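Local coordinates for chromosome-partitioning protein ParB (Caulobacter vibrioides, PDB 7BM8), which binds CTP and the DNA origin of replication and takes part in chromosome partitioning, with CTP-dependent gating enabling it to spread along DNA, at residues L42-D47 / R94-Q99; P73-P78 / Q87-E92. All coordinates share one frame; numbering follows the deposited sequence.

Contact 1: residues L42-D47 / R94-Q99; sequences LQRNPD and RWRAAQ. With CTP (cytidine-5'-triphosphate), chain C.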
ATOM      1  N   LEU A  42     -19.153   9.359   9.534  1.00 49.29           N
ATOM      2  CA  LEU A  42     -17.742   9.575   9.119  1.00 52.13           C
ATOM      3  C   LEU A  42     -17.707  10.627   8.010  1.00 52.59           C
ATOM      4  O   LEU A  42     -18.584  10.578   7.131  1.00 51.24           O
ATOM      5  CB  LEU A  42     -17.144   8.252   8.633  1.00 57.35           C
ATOM      6  CG  LEU A  42     -16.204   7.556   9.617  1.00 59.95           C
ATOM      7  CD1 LEU A  42     -16.966   7.040  10.830  1.00 60.49           C
ATOM      8  CD2 LEU A  42     -15.451   6.425   8.934  1.00 58.56           C
ATOM      9  N   GLN A  43     -16.720  11.523   8.056  1.00 57.37           N
ATOM     10  CA  GLN A  43     -16.486  12.568   7.024  1.00 58.13           C
ATOM     11  C   GLN A  43     -14.987  12.643   6.708  1.00 55.46           C
ATOM     12  O   GLN A  43     -14.169  12.287   7.583  1.00 48.02           O
ATOM     13  CB  GLN A  43     -17.044  13.906   7.509  1.00 60.42           C
ATOM     14  CG  GLN A  43     -17.046  14.996   6.447  1.00 67.69           C
ATOM     15  CD  GLN A  43     -17.851  14.607   5.233  1.00 73.08           C
ATOM     16  OE1 GLN A  43     -17.320  14.467   4.131  1.00 72.33           O
ATOM     17  NE2 GLN A  43     -19.144  14.412   5.437  1.00 72.19           N
ATOM     18  N   ARG A  44     -14.657  13.084   5.490  1.00 55.67           N
ATOM     19  CA  ARG A  44     -13.267  13.212   4.970  1.00 60.12           C
ATOM     20  C   ARG A  44     -12.619  14.487   5.524  1.00 61.89           C
ATOM     21  O   ARG A  44     -13.355  15.444   5.833  1.00 74.50           O
ATOM     22  CB  ARG A  44     -13.251  13.251   3.436  1.00 64.32           C
ATOM     23  CG  ARG A  44     -14.341  14.120   2.817  1.00 70.39           C
ATOM     24  CD  ARG A  44     -14.244  14.271   1.311  1.00 74.18           C
ATOM     25  NE  ARG A  44     -13.869  15.618   0.897  1.00 74.48           N
ATOM     26  CZ  ARG A  44     -12.639  16.016   0.582  1.00 74.40           C
ATOM     27  NH1 ARG A  44     -11.617  15.176   0.626  1.00 71.46           N
ATOM     28  NH2 ARG A  44     -12.436  17.272   0.218  1.00 78.79           N
ATOM     29  N   ASN A  45     -11.291  14.489   5.649  1.00 59.73           N
ATOM     30  CA  ASN A  45     -10.483  15.720   5.851  1.00 63.39           C
ATOM     31  C   ASN A  45     -10.168  16.291   4.473  1.00 72.32           C
ATOM     32  O   ASN A  45      -9.531  15.621   3.663  1.00 70.02           O
ATOM     33  CB  ASN A  45      -9.203  15.449   6.642  1.00 64.57           C
ATOM     34  CG  ASN A  45      -8.480  16.715   7.053  1.00 64.41           C
ATOM     35  OD1 ASN A  45      -9.006  17.818   6.910  1.00 66.64           O
ATOM     36  ND2 ASN A  45      -7.273  16.562   7.572  1.00 69.63           N
ATOM     37  N   PRO A  46     -10.620  17.526   4.149  1.00 77.77           N
ATOM     38  CA  PRO A  46     -10.289  18.150   2.866  1.00 78.37           C
ATOM     39  C   PRO A  46      -8.774  18.267   2.617  1.00 77.36           C
ATOM     40  O   PRO A  46      -8.364  18.192   1.476  1.00 67.29           O
ATOM     41  CB  PRO A  46     -10.932  19.542   2.958  1.00 78.79           C
ATOM     42  CG  PRO A  46     -12.035  19.377   3.984  1.00 76.95           C
ATOM     43  CD  PRO A  46     -11.500  18.368   4.976  1.00 72.18           C
ATOM     44  N   ASP A  47      -7.986  18.405   3.690  1.00 78.64           N
ATOM     45  CA  ASP A  47      -6.510  18.598   3.649  1.00 76.15           C
ATOM     46  C   ASP A  47      -5.804  17.242   3.768  1.00 75.61           C
ATOM     47  O   ASP A  47      -4.717  17.197   4.378  1.00 75.02           O
ATOM     48  CB  ASP A  47      -6.061  19.553   4.756  1.00 74.32           C
ATOM     49  CG  ASP A  47      -6.951  20.774   4.880  1.00 80.53           C
ATOM     50  OD1 ASP A  47      -6.942  21.599   3.944  1.00 87.70           O
ATOM     51  OD2 ASP A  47      -7.672  20.868   5.894  1.00 92.08           O
ATOM     52  N   ARG A  94     -11.334   3.408   1.341  1.00 57.60           N
ATOM     53  CA  ARG A  94     -12.066   2.334   2.069  1.00 56.28           C
ATOM     54  C   ARG A  94     -13.490   2.806   2.379  1.00 54.47           C
ATOM     55  O   ARG A  94     -14.440   2.060   2.079  1.00 60.49           O
ATOM     56  CB  ARG A  94     -11.330   1.953   3.356  1.00 61.79           C
ATOM     57  CG  ARG A  94     -10.258   0.890   3.161  1.00 66.05           C
ATOM     58  CD  ARG A  94      -9.347   0.757   4.368  1.00 65.58           C
ATOM     59  NE  ARG A  94      -8.335   1.802   4.418  1.00 63.97           N
ATOM     60  CZ  ARG A  94      -7.437   1.943   5.386  1.00 64.96           C
ATOM     61  NH1 ARG A  94      -7.417   1.105   6.409  1.00 67.43           N
ATOM     62  NH2 ARG A  94      -6.559   2.929   5.332  1.00 72.57           N
ATOM     63  N   TRP A  95     -13.620   4.010   2.937  1.00 54.27           N
ATOM     64  CA  TRP A  95     -14.915   4.640   3.312  1.00 56.44           C
ATOM     65  C   TRP A  95     -15.806   4.820   2.075  1.00 53.95           C
ATOM     66  O   TRP A  95     -16.999   4.458   2.146  1.00 46.69           O
ATOM     67  CB  TRP A  95     -14.654   5.971   4.020  1.00 53.89           C
ATOM     68  CG  TRP A  95     -15.883   6.768   4.318  1.00 55.42           C
ATOM     69  CD1 TRP A  95     -16.961   6.386   5.061  1.00 56.42           C
ATOM     70  CD2 TRP A  95     -16.138   8.121   3.901  1.00 60.71           C
ATOM     71  NE1 TRP A  95     -17.875   7.403   5.126  1.00 61.08           N
ATOM     72  CE2 TRP A  95     -17.397   8.481   4.427  1.00 61.32           C
ATOM     73  CE3 TRP A  95     -15.427   9.057   3.141  1.00 56.54           C
ATOM     74  CZ2 TRP A  95     -17.956   9.739   4.211  1.00 57.04           C
ATOM     75  CZ3 TRP A  95     -15.982  10.299   2.928  1.00 56.33           C
ATOM     76  CH2 TRP A  95     -17.228  10.634   3.461  1.00 57.55           C
ATOM     77  N   ARG A  96     -15.246   5.362   0.990  1.00 52.80           N
ATOM     78  CA  ARG A  96     -15.975   5.639  -0.277  1.00 58.00           C
ATOM     79  C   ARG A  96     -16.331   4.318  -0.971  1.00 55.29           C
ATOM     80  O   ARG A  96     -17.466   4.204  -1.482  1.00 54.26           O
ATOM     81  CB  ARG A  96     -15.140   6.550  -1.179  1.00 66.25           C
ATOM     82  CG  ARG A  96     -15.195   8.015  -0.772  1.00 75.61           C
ATOM     83  CD  ARG A  96     -14.341   8.899  -1.656  1.00 81.32           C
ATOM     84  NE  ARG A  96     -14.524  10.310  -1.347  1.00 86.53           N
ATOM     85  CZ  ARG A  96     -13.808  11.303  -1.868  1.00 94.38           C
ATOM     86  NH1 ARG A  96     -12.837  11.053  -2.731  1.00 96.88           N
ATOM     87  NH2 ARG A  96     -14.060  12.551  -1.516  1.00104.90           N
ATOM     88  N   ALA A  97     -15.396   3.365  -0.990  1.00 56.43           N
ATOM     89  CA  ALA A  97     -15.580   2.008  -1.552  1.00 54.65           C
ATOM     90  C   ALA A  97     -16.696   1.287  -0.790  1.00 54.73           C
ATOM     91  O   ALA A  97     -17.625   0.774  -1.445  1.00 69.08           O
ATOM     92  CB  ALA A  97     -14.285   1.240  -1.482  1.00 54.84           C
ATOM     93  N   ALA A  98     -16.604   1.254   0.543  1.00 49.73           N
ATOM     94  CA  ALA A  98     -17.602   0.633   1.444  1.00 48.49           C
ATOM     95  C   ALA A  98     -18.976   1.277   1.217  1.00 50.81           C
ATOM     96  O   ALA A  98     -19.979   0.535   1.246  1.00 51.60           O
ATOM     97  CB  ALA A  98     -17.158   0.761   2.881  1.00 48.60           C
ATOM     98  N   GLN A  99     -19.014   2.601   1.001  1.00 50.91           N
ATOM     99  CA  GLN A  99     -20.258   3.371   0.711  1.00 50.88           C
ATOM    100  C   GLN A  99     -20.914   2.798  -0.550  1.00 50.58           C
ATOM    101  O   GLN A  99     -22.065   2.335  -0.453  1.00 50.81           O
ATOM    102  CB  GLN A  99     -19.970   4.867   0.559  1.00 53.24           C
ATOM    103  CG  GLN A  99     -20.166   5.658   1.847  1.00 59.35           C
ATOM    104  CD  GLN A  99     -19.921   7.141   1.699  1.00 59.80           C
ATOM    105  OE1 GLN A  99     -19.366   7.611   0.705  1.00 61.49           O
ATOM    106  NE2 GLN A  99     -20.327   7.895   2.708  1.00 49.76           N
TER
HETATM  107  N1  CTP C 301      -8.152  -3.079   2.085  1.00 46.58           N
HETATM  108  C2  CTP C 301      -9.060  -3.506   3.062  1.00 44.57           C
HETATM  109  N3  CTP C 301     -10.040  -4.375   2.719  1.00 43.36           N
HETATM  110  C4  CTP C 301     -10.143  -4.814   1.457  1.00 51.41           C
HETATM  111  C5  CTP C 301      -9.235  -4.385   0.446  1.00 49.23           C
HETATM  112  C6  CTP C 301      -8.268  -3.523   0.799  1.00 46.09           C
HETATM  113  O2  CTP C 301      -8.938  -3.082   4.221  1.00 46.03           O
HETATM  114  N4  CTP C 301     -11.126  -5.658   1.177  1.00 54.88           N
HETATM  115  C1' CTP C 301      -7.098  -2.114   2.496  1.00 53.09           C
HETATM  116  C2' CTP C 301      -5.736  -2.332   1.842  1.00 56.97           C
HETATM  117  O2' CTP C 301      -5.080  -3.405   2.479  1.00 64.48           O
HETATM  118  C3' CTP C 301      -5.099  -0.968   2.128  1.00 61.94           C
HETATM  119  C4' CTP C 301      -6.285   0.006   1.990  1.00 64.00           C
HETATM  120  O4' CTP C 301      -7.478  -0.818   2.100  1.00 61.39           O
HETATM  121  O3' CTP C 301      -4.549  -0.921   3.438  1.00 61.03           O
HETATM  122  C5' CTP C 301      -6.335   0.817   0.718  1.00 60.26           C
HETATM  123  O5' CTP C 301      -5.177   1.692   0.674  1.00 58.73           O
HETATM  124  PA  CTP C 301      -5.194   3.109  -0.078  1.00 58.13           P
HETATM  125  O1A CTP C 301      -4.109   3.963   0.488  1.00 63.96           O
HETATM  126  O2A CTP C 301      -5.235   2.894  -1.553  1.00 59.65           O
HETATM  127  O3A CTP C 301      -6.595   3.720   0.391  1.00 56.25           O
HETATM  128  PB  CTP C 301      -7.068   4.082   1.872  1.00 56.24           P
HETATM  129  O1B CTP C 301      -8.368   3.406   2.130  1.00 66.85           O
HETATM  130  O2B CTP C 301      -5.905   3.848   2.786  1.00 59.05           O
HETATM  131  O3B CTP C 301      -7.331   5.654   1.751  1.00 69.92           O
HETATM  132  PG  CTP C 301      -6.295   6.877   1.926  1.00109.02           P
HETATM  133  O1G CTP C 301      -6.563   7.501   3.278  1.00102.78           O
HETATM  134  O2G CTP C 301      -4.920   6.243   1.839  1.00 89.15           O
HETATM  135  O3G CTP C 301      -6.591   7.815   0.781  1.00 94.63           O
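Leu-42 and Trp-95, both buried, form the compact end of the contact, their side chains running past each other in opposite directions. The leucine CB lies 3.7 Å from Trp-95 NE1, on the pyrrole part of the indole. Leu-42 O lies obliquely to the six-membered ring, near CZ2. With its CG anti to the backbone N (chi1 174°), Trp-95 carries the indole off helix 92-100 towards strand 42-44, and the hydrogen bond from its NE1 to Ile-39 O ties the ring to the chain just before that strand. Further along the ring, Arg-44 CB packs 4.1 Å from Trp-95 CZ3.

Beyond the indole the contact opens into a looser, partly exposed fringe. Here the extended side chain of Arg-96 crosses Arg-44 at a slant and brings its NH2 to 3.3 Å from Arg-44 CD. Glu-92 OE2 forms a salt bridge with Arg-96 NH2 and only a long, weak ion pair with Arg-44 NH1, which may ease the closeness of the two like charges. No hydrogen bond joins the two segments; the axes of strand 42-44 and helix 94-99 come within 10.2 Å, at 124° between their N-to-C directions.

At the N-terminal end of the same helix, Arg-94 meets the nucleotide: its NE binds CTP O1B at 2.8 Å, and its N donates to the same oxygen. The indole thus seats a strand of the ParB N-terminal domain on the helix of its GERR motif, which forms part of the CTP pocket.

Contact 2: residues P73-P78 / Q87-E92; sequences PILVRP and QIVAGE. With CTP (cytidine-5'-triphosphate), chain C.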
ATOM      1  N   PRO A  73      -8.997  -1.695   9.526  1.00 63.68           N
ATOM      2  CA  PRO A  73      -9.806  -0.646  10.147  1.00 65.53           C
ATOM      3  C   PRO A  73      -9.375   0.762   9.709  1.00 65.86           C
ATOM      4  O   PRO A  73      -8.195   0.964   9.472  1.00 60.88           O
ATOM      5  CB  PRO A  73      -9.574  -0.834  11.653  1.00 64.17           C
ATOM      6  CG  PRO A  73      -9.222  -2.296  11.788  1.00 63.14           C
ATOM      7  CD  PRO A  73      -8.464  -2.641  10.520  1.00 66.84           C
ATOM      8  N   ILE A  74     -10.343   1.681   9.624  1.00 68.91           N
ATOM      9  CA  ILE A  74     -10.160   3.084   9.144  1.00 64.60           C
ATOM     10  C   ILE A  74      -9.792   3.966  10.342  1.00 57.77           C
ATOM     11  O   ILE A  74     -10.532   3.954  11.342  1.00 48.66           O
ATOM     12  CB  ILE A  74     -11.425   3.576   8.410  1.00 62.27           C
ATOM     13  CG1 ILE A  74     -11.678   2.762   7.137  1.00 60.47           C
ATOM     14  CG2 ILE A  74     -11.343   5.069   8.118  1.00 58.25           C
ATOM     15  CD1 ILE A  74     -13.050   2.958   6.533  1.00 61.74           C
ATOM     16  N   LEU A  75      -8.677   4.691  10.235  1.00 55.95           N
ATOM     17  CA  LEU A  75      -8.164   5.588  11.301  1.00 56.77           C
ATOM     18  C   LEU A  75      -8.893   6.930  11.201  1.00 55.33           C
ATOM     19  O   LEU A  75      -8.867   7.544  10.111  1.00 49.24           O
ATOM     20  CB  LEU A  75      -6.650   5.759  11.146  1.00 58.50           C
ATOM     21  CG  LEU A  75      -5.969   6.618  12.213  1.00 62.40           C
ATOM     22  CD1 LEU A  75      -6.327   6.154  13.619  1.00 64.28           C
ATOM     23  CD2 LEU A  75      -4.463   6.620  12.021  1.00 58.39           C
ATOM     24  N   VAL A  76      -9.516   7.348  12.306  1.00 53.51           N
ATOM     25  CA  VAL A  76     -10.318   8.601  12.418  1.00 56.46           C
ATOM     26  C   VAL A  76      -9.915   9.333  13.701  1.00 57.92           C
ATOM     27  O   VAL A  76      -9.467   8.662  14.645  1.00 55.18           O
ATOM     28  CB  VAL A  76     -11.827   8.299  12.420  1.00 54.65           C
ATOM     29  CG1 VAL A  76     -12.255   7.572  11.157  1.00 56.42           C
ATOM     30  CG2 VAL A  76     -12.252   7.525  13.661  1.00 51.42           C
ATOM     31  N   ARG A  77     -10.090  10.657  13.719  1.00 59.31           N
ATOM     32  CA  ARG A  77     -10.095  11.491  14.950  1.00 57.86           C
ATOM     33  C   ARG A  77     -11.502  12.048  15.140  1.00 57.56           C
ATOM     34  O   ARG A  77     -12.247  12.183  14.168  1.00 54.65           O
ATOM     35  CB  ARG A  77      -9.066  12.619  14.854  1.00 60.04           C
ATOM     36  CG  ARG A  77      -9.411  13.713  13.853  1.00 63.09           C
ATOM     37  CD  ARG A  77      -8.386  14.827  13.904  1.00 65.38           C
ATOM     38  NE  ARG A  77      -8.523  15.776  12.809  1.00 65.52           N
ATOM     39  CZ  ARG A  77      -7.768  16.859  12.647  1.00 70.93           C
ATOM     40  NH1 ARG A  77      -6.807  17.143  13.511  1.00 74.57           N
ATOM     41  NH2 ARG A  77      -7.979  17.659  11.616  1.00 75.20           N
ATOM     42  N   PRO A  78     -11.913  12.381  16.385  1.00 55.56           N
ATOM     43  CA  PRO A  78     -13.189  13.055  16.610  1.00 59.36           C
ATOM     44  C   PRO A  78     -13.230  14.331  15.758  1.00 64.84           C
ATOM     45  O   PRO A  78     -12.237  15.034  15.735  1.00 72.77           O
ATOM     46  CB  PRO A  78     -13.200  13.373  18.112  1.00 57.97           C
ATOM     47  CG  PRO A  78     -12.217  12.388  18.711  1.00 61.88           C
ATOM     48  CD  PRO A  78     -11.178  12.139  17.634  1.00 59.17           C
ATOM     49  N   GLN A  87     -13.602  12.457  11.689  1.00 56.99           N
ATOM     50  CA  GLN A  87     -12.853  12.910  10.487  1.00 58.36           C
ATOM     51  C   GLN A  87     -11.811  11.845  10.134  1.00 50.82           C
ATOM     52  O   GLN A  87     -10.940  11.562  10.977  1.00 45.96           O
ATOM     53  CB  GLN A  87     -12.198  14.271  10.728  1.00 61.41           C
ATOM     54  CG  GLN A  87     -11.748  14.952   9.444  1.00 57.04           C
ATOM     55  CD  GLN A  87     -10.810  16.101   9.708  1.00 56.99           C
ATOM     56  OE1 GLN A  87      -9.785  15.952  10.371  1.00 57.05           O
ATOM     57  NE2 GLN A  87     -11.150  17.264   9.177  1.00 65.03           N
ATOM     58  N   ILE A  88     -11.907  11.280   8.930  1.00 53.57           N
ATOM     59  CA  ILE A  88     -11.016  10.182   8.454  1.00 58.81           C
ATOM     60  C   ILE A  88      -9.586  10.719   8.359  1.00 54.68           C
ATOM     61  O   ILE A  88      -9.356  11.669   7.587  1.00 51.39           O
ATOM     62  CB  ILE A  88     -11.519   9.601   7.118  1.00 61.19           C
ATOM     63  CG1 ILE A  88     -12.850   8.869   7.307  1.00 60.77           C
ATOM     64  CG2 ILE A  88     -10.467   8.704   6.479  1.00 61.44           C
ATOM     65  CD1 ILE A  88     -13.569   8.565   6.020  1.00 65.82           C
ATOM     66  N   VAL A  89      -8.675  10.118   9.128  1.00 55.34           N
ATOM     67  CA  VAL A  89      -7.218  10.439   9.139  1.00 57.23           C
ATOM     68  C   VAL A  89      -6.532   9.589   8.064  1.00 54.65           C
ATOM     69  O   VAL A  89      -5.732  10.153   7.295  1.00 56.61           O
ATOM     70  CB  VAL A  89      -6.609  10.198  10.533  1.00 57.87           C
ATOM     71  CG1 VAL A  89      -5.123  10.522  10.566  1.00 58.57           C
ATOM     72  CG2 VAL A  89      -7.357  10.972  11.610  1.00 53.70           C
ATOM     73  N   ALA A  90      -6.845   8.290   8.019  1.00 53.04           N
ATOM     74  CA  ALA A  90      -6.353   7.326   7.007  1.00 53.43           C
ATOM     75  C   ALA A  90      -7.469   6.342   6.644  1.00 50.84           C
ATOM     76  O   ALA A  90      -7.981   5.679   7.565  1.00 50.31           O
ATOM     77  CB  ALA A  90      -5.140   6.602   7.535  1.00 51.60           C
ATOM     78  N   GLY A  91      -7.828   6.268   5.357  1.00 52.87           N
ATOM     79  CA  GLY A  91      -8.768   5.269   4.808  1.00 63.46           C
ATOM     80  C   GLY A  91      -9.983   5.882   4.124  1.00 67.00           C
ATOM     81  O   GLY A  91     -11.085   5.321   4.286  1.00 68.72           O
ATOM     82  N   GLU A  92      -9.807   6.960   3.354  1.00 69.72           N
ATOM     83  CA  GLU A  92     -10.917   7.640   2.631  1.00 75.44           C
ATOM     84  C   GLU A  92     -11.450   6.712   1.531  1.00 74.47           C
ATOM     85  O   GLU A  92     -12.687   6.602   1.410  1.00 75.29           O
ATOM     86  CB  GLU A  92     -10.460   8.977   2.045  1.00 84.31           C
ATOM     87  CG  GLU A  92     -11.609   9.835   1.537  1.00 83.64           C
ATOM     88  CD  GLU A  92     -11.255  11.283   1.235  1.00 86.47           C
ATOM     89  OE1 GLU A  92     -10.472  11.875   2.003  1.00 95.89           O
ATOM     90  OE2 GLU A  92     -11.763  11.814   0.231  1.00 90.46           O
TER
HETATM   91  N1  CTP C 301      -8.152  -3.079   2.085  1.00 46.58           N
HETATM   92  C2  CTP C 301      -9.060  -3.506   3.062  1.00 44.57           C
HETATM   93  N3  CTP C 301     -10.040  -4.375   2.719  1.00 43.36           N
HETATM   94  C4  CTP C 301     -10.143  -4.814   1.457  1.00 51.41           C
HETATM   95  C5  CTP C 301      -9.235  -4.385   0.446  1.00 49.23           C
HETATM   96  C6  CTP C 301      -8.268  -3.523   0.799  1.00 46.09           C
HETATM   97  O2  CTP C 301      -8.938  -3.082   4.221  1.00 46.03           O
HETATM   98  N4  CTP C 301     -11.126  -5.658   1.177  1.00 54.88           N
HETATM   99  C1' CTP C 301      -7.098  -2.114   2.496  1.00 53.09           C
HETATM  100  C2' CTP C 301      -5.736  -2.332   1.842  1.00 56.97           C
HETATM  101  O2' CTP C 301      -5.080  -3.405   2.479  1.00 64.48           O
HETATM  102  C3' CTP C 301      -5.099  -0.968   2.128  1.00 61.94           C
HETATM  103  C4' CTP C 301      -6.285   0.006   1.990  1.00 64.00           C
HETATM  104  O4' CTP C 301      -7.478  -0.818   2.100  1.00 61.39           O
HETATM  105  O3' CTP C 301      -4.549  -0.921   3.438  1.00 61.03           O
HETATM  106  C5' CTP C 301      -6.335   0.817   0.718  1.00 60.26           C
HETATM  107  O5' CTP C 301      -5.177   1.692   0.674  1.00 58.73           O
HETATM  108  PA  CTP C 301      -5.194   3.109  -0.078  1.00 58.13           P
HETATM  109  O1A CTP C 301      -4.109   3.963   0.488  1.00 63.96           O
HETATM  110  O2A CTP C 301      -5.235   2.894  -1.553  1.00 59.65           O
HETATM  111  O3A CTP C 301      -6.595   3.720   0.391  1.00 56.25           O
HETATM  112  PB  CTP C 301      -7.068   4.082   1.872  1.00 56.24           P
HETATM  113  O1B CTP C 301      -8.368   3.406   2.130  1.00 66.85           O
HETATM  114  O2B CTP C 301      -5.905   3.848   2.786  1.00 59.05           O
HETATM  115  O3B CTP C 301      -7.331   5.654   1.751  1.00 69.92           O
HETATM  116  PG  CTP C 301      -6.295   6.877   1.926  1.00109.02           P
HETATM  117  O1G CTP C 301      -6.563   7.501   3.278  1.00102.78           O
HETATM  118  O2G CTP C 301      -4.920   6.243   1.839  1.00 89.15           O
HETATM  119  O3G CTP C 301      -6.591   7.815   0.781  1.00 94.63           O
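Gln-87 and Arg-77 face each other across an antiparallel hydrogen-bonded pair, and their side chains lie alongside, pointing the same way. Arg-77 NE and NH2 both donate to Gln-87 OE1, which lies 2.8 Å from NE and sits close to the guanidinium plane. The NH2 bond meets the oxygen in the carbonyl plane, on a lone pair, whereas NE comes in tilted from it. Arg-77 is straight from CG to NE, and its NH1 is bound in turn by Asp-115, through a salt bridge, and by Leu-113 O, which together with Gln-87 should restrict the guanidinium's rotation.

Leu-75, the third large contributor, marks a classic beta bulge. Its O accepts from Val-89 N at 2.8 Å and from Ala-90 N at 3.0 Å, both from the same face of its carbonyl plane. Leu-75 N returns a bond to Ala-90 O, and its side chain packs CG against Val-89 CB at 4.0 Å. Val-76 and Ile-88 meet on the opposite face of the sheet.

Past the bulge the chain reaches Gly-91, whose backbone (phi 122°) suits a residue without a side chain. At the N-cap of the next helix, its N donates to CTP O1G at 2.7 Å.

Helix 115-127 packs on the Leu-75, Arg-77 and Val-89 face through Ile-121 and Val-118. Trp-95 of helix 92-100 lies against Ile-88 on the other face, while strands 105-110 and 42-44 flank the hairpin within the sheet.

Overall arrangement
After strand 35-38 the chain lays down strand 42-44, then passes through helix 55-68 to strand 74-78. A connection of eight residues, the last already in strand 86-88, brings it back along 87-92, where contact 2 closes the hairpin. The chain then enters helix 92-100, and contact 1 closes a loop of 46 residues by setting this helix against the early strand; contact 2 is therefore nested inside contact 1. Their centres are 8 Å apart. Strands 42-44 and 86-88 are neighbours in one mixed sheet, joined by a probable hydrogen bond from Ile-88 N to Gln-43 O. Both contacts reach the same CTP, through Arg-94 in contact 1 and through Gly-91 in contact 2.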